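Local coordinates for protein A49R (Vaccinia virus, PDB 4D5T) that inhibits host NF-kappa-B activation by interacting with host BTRC, which diminishes ubiquitination of NFKBIA and keeps p65/RELA in the cytoplasm, at residues D8-L13 with D145-Y150; A14-L19 with I51-T56; K23-D28 with V134-I139; N94-V99 with L140-D145. All blocks are in the same frame, centred on the assembly; numbering follows the deposited sequence.

All four contacts belong to one helical Bcl-2-like fold. Contacts 1, 3 and 4 are strung along helix 132-150, towards its end, start and middle. Contacts 1 and 2 follow each other on helix 9-23, and contact 3 takes the loop after it. Contacts 2 and 4 are buried and without any hydrogen bond across, each built round one branched side chain, I16 or L142. Contacts 1 and 3 lie further out. Each has an arginine bond on its outer side, R147 to a histidine and R136 to a glutamate, above an aliphatic inner layer. L13 of contact 1 and I139, on segment 134-139, both reach F53 of contact 2.

Contact 1. Residues D8-L13 with D145-Y150; sequences DMHTEL and DIRERY
With H10 and R147 as the nearest CA pair, helix segments 9-13 and 145-150 run nearly antiparallel, at 161°, their axes 10.3 Å apart at their closest. The bond across the gap joins these two residues. R147 NE donates to H10 ND1 at 3.1 Å. The N-H...N angle is 145°, so the bond is somewhat bent. NE lies close to the imidazole plane, at the ring edge, while ND1 is tilted out of the guanidinium plane. The two planes stand 70° apart, so the groups do not stack. The bond gives H10 ND1 the part of acceptor, which would place any proton of a neutral ring on NE2. One face of the guanidinium is turned to the backbone H10 O.

A bend at chi3 turns the end of R147 away from the line of its aliphatic part. That part serves a second contact: L13 CD1 packs on R147 CG at 3.5 Å. In this Bcl-2-like fold the contact pairs the first helix, 9-23, with the last, 132-150, near the two ends of the chain. L13 CD1 also meets I146 CG2 at 3.8 Å, the two side chains crossing at about a right angle. Helix 49-61 lies beneath, where I60 touches L13 and V57 touches I146.

D8 caps the start of helix 9-23. Its OD1 accepts from T11 N at 2.9 Å and from T11 OG1 at 2.9 Å, the two donors reaching it from opposite faces of the carboxylate plane.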
# COMPACT_ATOMS: atom_id res chain seq x y z
N ASP A 8 17.92 -0.98 11.51
CA ASP A 8 16.58 -1.18 12.06
C ASP A 8 15.47 -0.55 11.21
O ASP A 8 15.74 0.14 10.22
CB ASP A 8 16.55 -0.70 13.53
CG ASP A 8 16.67 0.82 13.67
OD1 ASP A 8 16.65 1.58 12.69
OD2 ASP A 8 16.72 1.27 14.83
N MET A 9 14.23 -0.72 11.61
CA MET A 9 13.11 -0.12 10.86
C MET A 9 12.89 1.40 11.04
O MET A 9 12.23 2.04 10.18
CB MET A 9 11.83 -0.85 11.16
CG MET A 9 11.86 -2.29 10.70
SD MET A 9 12.01 -2.38 8.88
CE MET A 9 11.37 -3.99 8.58
N HIS A 10 13.42 1.99 12.11
CA HIS A 10 13.37 3.44 12.26
C HIS A 10 14.21 4.07 11.17
O HIS A 10 13.79 4.96 10.46
CB HIS A 10 13.91 3.91 13.61
CG HIS A 10 13.02 3.54 14.75
ND1 HIS A 10 11.89 4.28 15.08
CD2 HIS A 10 13.09 2.53 15.64
CE1 HIS A 10 11.31 3.73 16.13
NE2 HIS A 10 12.01 2.67 16.49
N THR A 11 15.44 3.59 11.06
CA THR A 11 16.32 4.01 9.97
C THR A 11 15.73 3.72 8.62
O THR A 11 15.81 4.57 7.74
CB THR A 11 17.64 3.28 10.11
OG1 THR A 11 18.21 3.66 11.35
CG2 THR A 11 18.62 3.66 9.00
N GLU A 12 15.14 2.54 8.44
CA GLU A 12 14.61 2.16 7.14
C GLU A 12 13.47 3.09 6.72
O GLU A 12 13.44 3.57 5.60
CB GLU A 12 14.09 0.75 7.10
CG GLU A 12 13.78 0.30 5.67
CD GLU A 12 15.01 0.25 4.75
OE1 GLU A 12 16.10 0.05 5.26
OE2 GLU A 12 14.87 0.37 3.52
N LEU A 13 12.55 3.38 7.64
CA LEU A 13 11.42 4.23 7.30
C LEU A 13 11.79 5.65 7.05
O LEU A 13 11.34 6.25 6.06
CB LEU A 13 10.39 4.22 8.37
CG LEU A 13 9.41 3.10 8.26
CD1 LEU A 13 8.51 3.22 9.49
CD2 LEU A 13 8.55 3.16 7.01
N ASP A 145 4.55 8.78 12.00
CA ASP A 145 3.34 8.29 12.68
C ASP A 145 3.39 6.75 12.72
O ASP A 145 3.04 6.13 13.75
CB ASP A 145 2.09 8.69 11.93
CG ASP A 145 1.79 10.18 12.01
OD1 ASP A 145 2.40 10.85 12.84
OD2 ASP A 145 0.97 10.63 11.21
N ILE A 146 3.87 6.12 11.64
CA ILE A 146 4.04 4.69 11.61
C ILE A 146 5.16 4.20 12.58
O ILE A 146 4.99 3.19 13.30
CB ILE A 146 4.32 4.20 10.17
CG1 ILE A 146 3.03 4.33 9.39
CG2 ILE A 146 4.84 2.78 10.18
CD1 ILE A 146 3.15 4.09 7.94
N ARG A 147 6.26 4.93 12.64
CA ARG A 147 7.27 4.59 13.61
C ARG A 147 6.71 4.60 15.04
O ARG A 147 7.02 3.71 15.83
CB ARG A 147 8.45 5.56 13.52
CG ARG A 147 9.27 5.30 12.26
CD ARG A 147 10.24 6.39 11.94
NE ARG A 147 11.18 6.55 13.03
CZ ARG A 147 12.21 7.39 13.01
NH1 ARG A 147 12.41 8.21 11.99
NH2 ARG A 147 13.01 7.42 14.07
N GLU A 148 6.00 5.69 15.38
CA GLU A 148 5.44 5.88 16.70
C GLU A 148 4.43 4.79 17.05
O GLU A 148 4.46 4.25 18.14
CB GLU A 148 4.79 7.25 16.73
CG GLU A 148 4.33 7.78 18.05
CD GLU A 148 3.83 9.21 17.87
OE1 GLU A 148 3.00 9.46 16.94
OE2 GLU A 148 4.30 10.10 18.63
N ARG A 149 3.59 4.41 16.11
CA ARG A 149 2.55 3.42 16.34
C ARG A 149 3.03 1.99 16.41
O ARG A 149 2.52 1.23 17.22
CB ARG A 149 1.51 3.48 15.26
CG ARG A 149 0.31 2.54 15.46
CD ARG A 149 -0.96 3.05 14.83
NE ARG A 149 -2.02 2.02 14.84
CZ ARG A 149 -2.78 1.68 15.90
NH1 ARG A 149 -2.62 2.23 17.09
NH2 ARG A 149 -3.71 0.75 15.75
N TYR A 150 3.95 1.60 15.54
CA TYR A 150 4.35 0.20 15.39
C TYR A 150 5.73 -0.18 15.84
O TYR A 150 6.00 -1.36 15.98
CB TYR A 150 4.21 -0.24 13.95
CG TYR A 150 2.81 -0.25 13.47
CD1 TYR A 150 1.99 -1.34 13.72
CD2 TYR A 150 2.27 0.84 12.80
CE1 TYR A 150 0.72 -1.36 13.30
CE2 TYR A 150 0.98 0.84 12.39
CZ TYR A 150 0.21 -0.27 12.64
OH TYR A 150 -1.08 -0.29 12.25

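Contact 2. Residues A14-L19 with I51-T56; sequences ASISQL and ISFLDT
I16 packs against S52 and F53 in a buried van der Waals contact between two helices. It belongs to the core of the Bcl-2-like helical bundle, where helix 9-23 lies against helix 49-61. The backbones come near here, with I16 CA and F53 CA 5.9 Å apart. No hydrogen bond crosses between the segments.

I16 divides its two branches between its partners. The longer branch extends anti to the backbone N (chi1 -161°) and lies over the start of the 51-56 segment. Its CD1 touches S52 CB at 3.7 Å and S52 OG at 3.6 Å. CG1 sits 3.8 Å from F53 N. The ethyl branch thus lies against a serine hydroxyl and the helix backbone as well as against carbon. The shorter branch goes to the phenyl ring. Methyl CG2 approaches the ring at its edge, near the ring plane, so this is not a CH-pi contact over the face.

L13 of helix 9-23 and I139 of helix 132-150 also touch the F53 side chain. F53 therefore lies where three helices of the bundle meet. At the ring edge, I16 CG2 is 4.0 Å from F53 CD1.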
# COMPACT_ATOMS: atom_id res chain seq x y z
N ALA A 14 12.67 6.19 7.84
CA ALA A 14 13.22 7.50 7.60
C ALA A 14 13.88 7.58 6.24
O ALA A 14 13.67 8.53 5.49
CB ALA A 14 14.20 7.91 8.71
N SER A 15 14.73 6.60 5.93
CA SER A 15 15.50 6.66 4.70
C SER A 15 14.60 6.47 3.47
O SER A 15 14.81 7.15 2.46
CB SER A 15 16.61 5.62 4.70
OG SER A 15 17.50 5.81 5.77
N ILE A 16 13.69 5.51 3.50
CA ILE A 16 12.86 5.26 2.30
C ILE A 16 11.86 6.41 2.06
O ILE A 16 11.61 6.80 0.92
CB ILE A 16 12.20 3.90 2.31
CG1 ILE A 16 11.77 3.51 0.88
CG2 ILE A 16 11.04 3.83 3.25
CD1 ILE A 16 12.93 3.25 -0.07
N SER A 17 11.35 7.00 3.14
CA SER A 17 10.44 8.16 2.98
C SER A 17 11.18 9.38 2.38
O SER A 17 10.63 10.05 1.50
CB SER A 17 9.73 8.54 4.30
OG SER A 17 10.62 8.88 5.34
N GLN A 18 12.42 9.57 2.77
CA GLN A 18 13.30 10.56 2.13
C GLN A 18 13.54 10.26 0.64
O GLN A 18 13.57 11.18 -0.17
CB GLN A 18 14.67 10.66 2.82
CG GLN A 18 14.73 11.46 4.09
CD GLN A 18 14.27 12.94 3.97
OE1 GLN A 18 14.22 13.55 2.88
NE2 GLN A 18 13.86 13.51 5.11
N LEU A 19 13.72 8.99 0.30
CA LEU A 19 13.90 8.60 -1.13
C LEU A 19 12.64 8.84 -1.95
O LEU A 19 12.71 9.35 -3.06
CB LEU A 19 14.34 7.15 -1.24
CG LEU A 19 14.77 6.74 -2.66
CD1 LEU A 19 15.99 7.55 -3.11
CD2 LEU A 19 15.07 5.26 -2.75
N ILE A 51 6.83 1.98 -3.65
CA ILE A 51 6.53 0.53 -3.47
C ILE A 51 7.47 -0.10 -2.40
O ILE A 51 7.00 -0.82 -1.53
CB ILE A 51 6.63 -0.21 -4.81
CG1 ILE A 51 5.69 0.35 -5.88
CG2 ILE A 51 6.37 -1.70 -4.65
CD1 ILE A 51 4.27 0.62 -5.49
N SER A 52 8.75 0.29 -2.37
CA SER A 52 9.59 -0.08 -1.23
C SER A 52 9.06 0.40 0.13
O SER A 52 9.03 -0.38 1.11
CB SER A 52 11.04 0.36 -1.48
OG SER A 52 11.81 -0.11 -0.39
N PHE A 53 8.56 1.63 0.18
CA PHE A 53 7.86 2.17 1.38
C PHE A 53 6.70 1.28 1.75
O PHE A 53 6.59 0.83 2.91
CB PHE A 53 7.44 3.63 1.17
CG PHE A 53 6.57 4.20 2.26
CD1 PHE A 53 7.14 4.73 3.41
CD2 PHE A 53 5.22 4.25 2.10
CE1 PHE A 53 6.35 5.21 4.43
CE2 PHE A 53 4.41 4.87 3.10
CZ PHE A 53 5.00 5.30 4.26
N LEU A 54 5.83 0.99 0.78
CA LEU A 54 4.66 0.15 1.08
C LEU A 54 5.08 -1.22 1.61
O LEU A 54 4.45 -1.78 2.54
CB LEU A 54 3.80 -0.00 -0.17
CG LEU A 54 3.09 1.24 -0.65
CD1 LEU A 54 2.43 1.03 -1.99
CD2 LEU A 54 1.99 1.64 0.35
N ASP A 55 6.09 -1.82 0.99
CA ASP A 55 6.56 -3.14 1.37
C ASP A 55 7.14 -3.13 2.78
O ASP A 55 6.86 -4.00 3.57
CB ASP A 55 7.62 -3.62 0.35
CG ASP A 55 8.15 -5.00 0.64
OD1 ASP A 55 7.42 -5.95 0.39
OD2 ASP A 55 9.27 -5.12 1.13
N THR A 56 7.93 -2.10 3.08
CA THR A 56 8.43 -1.88 4.45
C THR A 56 7.29 -1.73 5.46
O THR A 56 7.30 -2.39 6.50
CB THR A 56 9.41 -0.73 4.48
OG1 THR A 56 10.53 -1.10 3.68
CG2 THR A 56 9.90 -0.46 5.90

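Contact 3. Residues K23-D28 with V134-I139; sequences KIETID and VIRENI
E25 and R136 meet at about a right angle along their chains, but their charged ends lie nearly in one plane, 22° apart. The pair ties the loop that follows the first helix of the Bcl-2-like fold to the early part of its last helix, 132-150. R136 presents NE and NH2 side-on, one to each carboxylate oxygen. NE donates to E25 OE2 at 2.6 Å in a nearly straight bond, 169°. NH2 donates to E25 OE1 at 3.0 Å, and OE1 lies further out of the guanidinium plane than OE2 does. Both oxygens use their syn lone pairs. This two-point salt bridge holds the carboxylate against rotation. A weak third bond runs from NH2 to OE2.

The bend of the E25 chain at chi2 (-56°) brings its carboxylate closer to the helix than the start of the side chain suggests. Q133 OE1 accepts from R136 NH1, a second hold on the guanidinium from its own helix.

Beneath the salt bridge I24 turns to the helix. Its CG2 lies 4.3 Å from R136 CG, and its CG1 lies 4.3 Å from I135 CG2. These are loose contacts, and I135 is also touched by V20, F50 and L95. The turn carrying E25 is closed by T26, whose N and OG1 both donate to K23 O, with OG1 at 2.6 Å.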
# COMPACT_ATOMS: atom_id res chain seq x y z
N LYS A 23 12.48 11.27 -5.23
CA LYS A 23 12.25 10.66 -6.53
C LYS A 23 10.82 10.76 -7.11
O LYS A 23 10.64 10.49 -8.29
CB LYS A 23 12.66 9.19 -6.53
CG LYS A 23 14.12 8.92 -6.17
CD LYS A 23 15.11 9.48 -7.16
CE LYS A 23 16.51 9.04 -6.79
NZ LYS A 23 17.57 9.84 -7.48
N ILE A 24 9.83 11.16 -6.32
CA ILE A 24 8.39 11.01 -6.75
C ILE A 24 8.14 11.82 -8.06
O ILE A 24 7.34 11.39 -8.84
CB ILE A 24 7.37 11.22 -5.55
CG1 ILE A 24 5.90 10.75 -5.84
CG2 ILE A 24 7.40 12.60 -5.05
CD1 ILE A 24 5.73 9.24 -6.02
N GLU A 25 8.88 12.94 -8.30
CA GLU A 25 8.72 13.67 -9.59
C GLU A 25 9.24 12.95 -10.83
O GLU A 25 8.82 13.28 -11.91
CB GLU A 25 9.35 15.06 -9.56
CG GLU A 25 8.96 15.81 -8.33
CD GLU A 25 7.44 15.94 -8.14
OE1 GLU A 25 6.70 15.94 -9.14
OE2 GLU A 25 6.97 16.04 -6.97
N THR A 26 10.13 11.97 -10.65
CA THR A 26 10.71 11.24 -11.75
C THR A 26 9.83 10.06 -12.14
O THR A 26 10.15 9.39 -13.12
CB THR A 26 12.11 10.75 -11.39
OG1 THR A 26 12.05 9.74 -10.38
CG2 THR A 26 12.97 11.91 -10.81
N ILE A 27 8.76 9.80 -11.40
CA ILE A 27 7.91 8.70 -11.76
C ILE A 27 6.58 9.15 -12.39
O ILE A 27 5.77 9.85 -11.78
CB ILE A 27 7.56 7.89 -10.54
CG1 ILE A 27 8.84 7.59 -9.75
CG2 ILE A 27 6.85 6.63 -10.95
CD1 ILE A 27 8.59 7.08 -8.34
N ASP A 28 6.39 8.77 -13.64
CA ASP A 28 5.17 9.08 -14.38
C ASP A 28 3.97 8.50 -13.60
O ASP A 28 4.04 7.40 -13.07
CB ASP A 28 5.26 8.52 -15.83
CG ASP A 28 3.99 8.87 -16.69
OD1 ASP A 28 4.00 9.96 -17.31
OD2 ASP A 28 2.98 8.13 -16.77
N VAL A 134 -0.77 13.98 -2.75
CA VAL A 134 -1.01 13.50 -1.41
C VAL A 134 0.25 12.77 -0.88
O VAL A 134 0.53 12.85 0.30
CB VAL A 134 -2.23 12.57 -1.39
CG1 VAL A 134 -2.57 12.25 0.02
CG2 VAL A 134 -3.39 13.30 -1.99
N ILE A 135 0.98 12.05 -1.72
CA ILE A 135 2.24 11.42 -1.25
C ILE A 135 3.25 12.56 -0.83
O ILE A 135 3.79 12.51 0.24
CB ILE A 135 2.83 10.49 -2.33
CG1 ILE A 135 1.89 9.25 -2.56
CG2 ILE A 135 4.22 9.92 -1.99
CD1 ILE A 135 2.13 8.41 -3.78
N ARG A 136 3.45 13.54 -1.71
CA ARG A 136 4.42 14.61 -1.51
C ARG A 136 4.17 15.32 -0.20
O ARG A 136 5.09 15.63 0.54
CB ARG A 136 4.15 15.81 -2.47
CG ARG A 136 4.83 15.80 -3.77
CD ARG A 136 4.60 17.04 -4.65
NE ARG A 136 4.63 16.50 -5.99
CZ ARG A 136 3.62 16.34 -6.84
NH1 ARG A 136 2.39 16.79 -6.60
NH2 ARG A 136 3.88 15.79 -8.04
N GLU A 137 2.92 15.68 -0.01
CA GLU A 137 2.55 16.51 1.10
C GLU A 137 2.66 15.79 2.45
O GLU A 137 2.79 16.45 3.48
CB GLU A 137 1.16 17.06 0.80
CG GLU A 137 0.68 18.21 1.65
CD GLU A 137 -0.51 19.00 1.12
OE1 GLU A 137 -1.09 18.83 -0.01
OE2 GLU A 137 -0.82 19.92 1.88
N ASN A 138 2.50 14.47 2.46
CA ASN A 138 2.30 13.75 3.69
C ASN A 138 3.27 12.59 4.02
O ASN A 138 3.24 12.09 5.14
CB ASN A 138 0.87 13.17 3.69
CG ASN A 138 -0.19 14.23 3.66
OD1 ASN A 138 -0.35 14.99 4.62
ND2 ASN A 138 -0.83 14.39 2.48
N ILE A 139 4.15 12.16 3.10
CA ILE A 139 4.92 10.95 3.40
C ILE A 139 5.89 11.02 4.59
O ILE A 139 6.03 10.06 5.38
CB ILE A 139 5.68 10.36 2.16
CG1 ILE A 139 6.13 8.90 2.50
CG2 ILE A 139 6.79 11.24 1.67
CD1 ILE A 139 6.01 7.94 1.41

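Contact 4. Residues N94-V99 with L140-D145; sequences NLENIV and LQLSND
L142 overlaps L95, E96 and V99 of helix 95-109 with its two methyls. It is the main apolar link here between that helix and helix 132-150 in the Bcl-2-like bundle. The short axes of segments 95-99 and 140-145 cross at -68° and are 10.6 Å apart at their closest.

The two methyls have separate tasks. CD2 faces the interior, 3.8 Å from L95 CG and 3.8 Å from V99 CG2, so it fits between two residues one helical turn apart. L95 and L142 cross at about a right angle. CD1 faces outward and lies 3.8 Å from E96 CB. The extended chain of E96 (chi1 -175°) carries its carboxylate past this methyl towards D145, whose OD2 lies 4.9 Å from E96 OE1. The like charges may disfavour each other slightly. F53 of helix 49-61 touches both V99 and L142, and so covers the inner side.

No hydrogen bond crosses between the two segments. N94 caps helix 95-109, its OD1 accepting from N97 N at 2.8 Å. On the other helix, Q141 NE2 donates to D145 OD1 at 3.0 Å, from above the carboxylate plane.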
# COMPACT_ATOMS: atom_id res chain seq x y z
N ASN A 94 -5.94 12.11 2.47
CA ASN A 94 -5.31 11.51 3.65
C ASN A 94 -4.42 10.34 3.23
O ASN A 94 -4.92 9.31 2.79
CB ASN A 94 -6.40 11.06 4.66
CG ASN A 94 -5.83 10.47 5.95
OD1 ASN A 94 -5.01 9.56 5.95
ND2 ASN A 94 -6.29 11.01 7.08
N LEU A 95 -3.12 10.49 3.37
CA LEU A 95 -2.20 9.45 2.90
C LEU A 95 -2.24 8.21 3.75
O LEU A 95 -2.11 7.12 3.23
CB LEU A 95 -0.75 9.98 2.85
CG LEU A 95 0.28 9.00 2.27
CD1 LEU A 95 -0.02 8.66 0.81
CD2 LEU A 95 1.70 9.63 2.43
N GLU A 96 -2.37 8.36 5.06
CA GLU A 96 -2.49 7.18 5.93
C GLU A 96 -3.61 6.28 5.45
O GLU A 96 -3.46 5.06 5.35
CB GLU A 96 -2.70 7.56 7.38
CG GLU A 96 -2.70 6.39 8.33
CD GLU A 96 -2.59 6.90 9.80
OE1 GLU A 96 -3.02 8.01 10.10
OE2 GLU A 96 -1.99 6.24 10.63
N ASN A 97 -4.70 6.88 5.06
CA ASN A 97 -5.87 6.08 4.56
C ASN A 97 -5.63 5.44 3.25
O ASN A 97 -6.14 4.32 2.98
CB ASN A 97 -7.17 6.92 4.56
CG ASN A 97 -7.64 7.25 5.97
OD1 ASN A 97 -7.22 6.63 6.91
ND2 ASN A 97 -8.53 8.19 6.10
N ILE A 98 -4.89 6.13 2.38
CA ILE A 98 -4.47 5.57 1.12
C ILE A 98 -3.54 4.35 1.28
O ILE A 98 -3.74 3.31 0.62
CB ILE A 98 -3.81 6.66 0.24
CG1 ILE A 98 -4.91 7.58 -0.30
CG2 ILE A 98 -3.01 6.04 -0.92
CD1 ILE A 98 -4.40 8.86 -0.87
N VAL A 99 -2.59 4.46 2.19
CA VAL A 99 -1.67 3.39 2.47
C VAL A 99 -2.43 2.19 3.07
O VAL A 99 -2.27 1.02 2.65
CB VAL A 99 -0.50 3.85 3.34
CG1 VAL A 99 0.32 2.65 3.85
CG2 VAL A 99 0.37 4.74 2.55
N LEU A 140 6.55 12.17 4.75
CA LEU A 140 7.50 12.28 5.88
C LEU A 140 6.73 12.14 7.21
O LEU A 140 7.16 11.42 8.12
CB LEU A 140 8.28 13.56 5.77
CG LEU A 140 9.18 13.67 4.52
CD1 LEU A 140 9.91 14.99 4.56
CD2 LEU A 140 10.22 12.55 4.29
N GLN A 141 5.62 12.86 7.32
CA GLN A 141 4.83 12.77 8.55
C GLN A 141 4.31 11.36 8.79
O GLN A 141 4.26 10.92 9.94
CB GLN A 141 3.66 13.73 8.54
CG GLN A 141 2.85 13.77 9.82
CD GLN A 141 3.66 14.23 11.01
OE1 GLN A 141 4.11 15.36 11.05
NE2 GLN A 141 3.86 13.35 12.00
N LEU A 142 3.81 10.73 7.73
CA LEU A 142 3.27 9.38 7.85
C LEU A 142 4.34 8.39 8.31
O LEU A 142 4.09 7.54 9.18
CB LEU A 142 2.70 8.89 6.56
CG LEU A 142 2.18 7.45 6.62
CD1 LEU A 142 1.08 7.29 7.66
CD2 LEU A 142 1.63 7.07 5.28
N SER A 143 5.53 8.54 7.76
CA SER A 143 6.68 7.75 8.26
C SER A 143 6.86 7.90 9.80
O SER A 143 7.05 6.93 10.52
CB SER A 143 7.95 8.18 7.50
OG SER A 143 9.11 7.51 8.02
N ASN A 144 6.85 9.14 10.30
CA ASN A 144 6.91 9.33 11.76
C ASN A 144 5.75 8.70 12.52
O ASN A 144 5.97 8.12 13.56
CB ASN A 144 7.07 10.79 12.12
CG ASN A 144 8.40 11.36 11.66
OD1 ASN A 144 9.40 10.67 11.59
ND2 ASN A 144 8.42 12.65 11.37
N ASP A 145 4.55 8.78 12.00
CA ASP A 145 3.34 8.29 12.68
C ASP A 145 3.39 6.75 12.72
O ASP A 145 3.04 6.13 13.75
CB ASP A 145 2.09 8.69 11.93
CG ASP A 145 1.79 10.18 12.01
OD1 ASP A 145 2.40 10.85 12.84
OD2 ASP A 145 0.97 10.63 11.21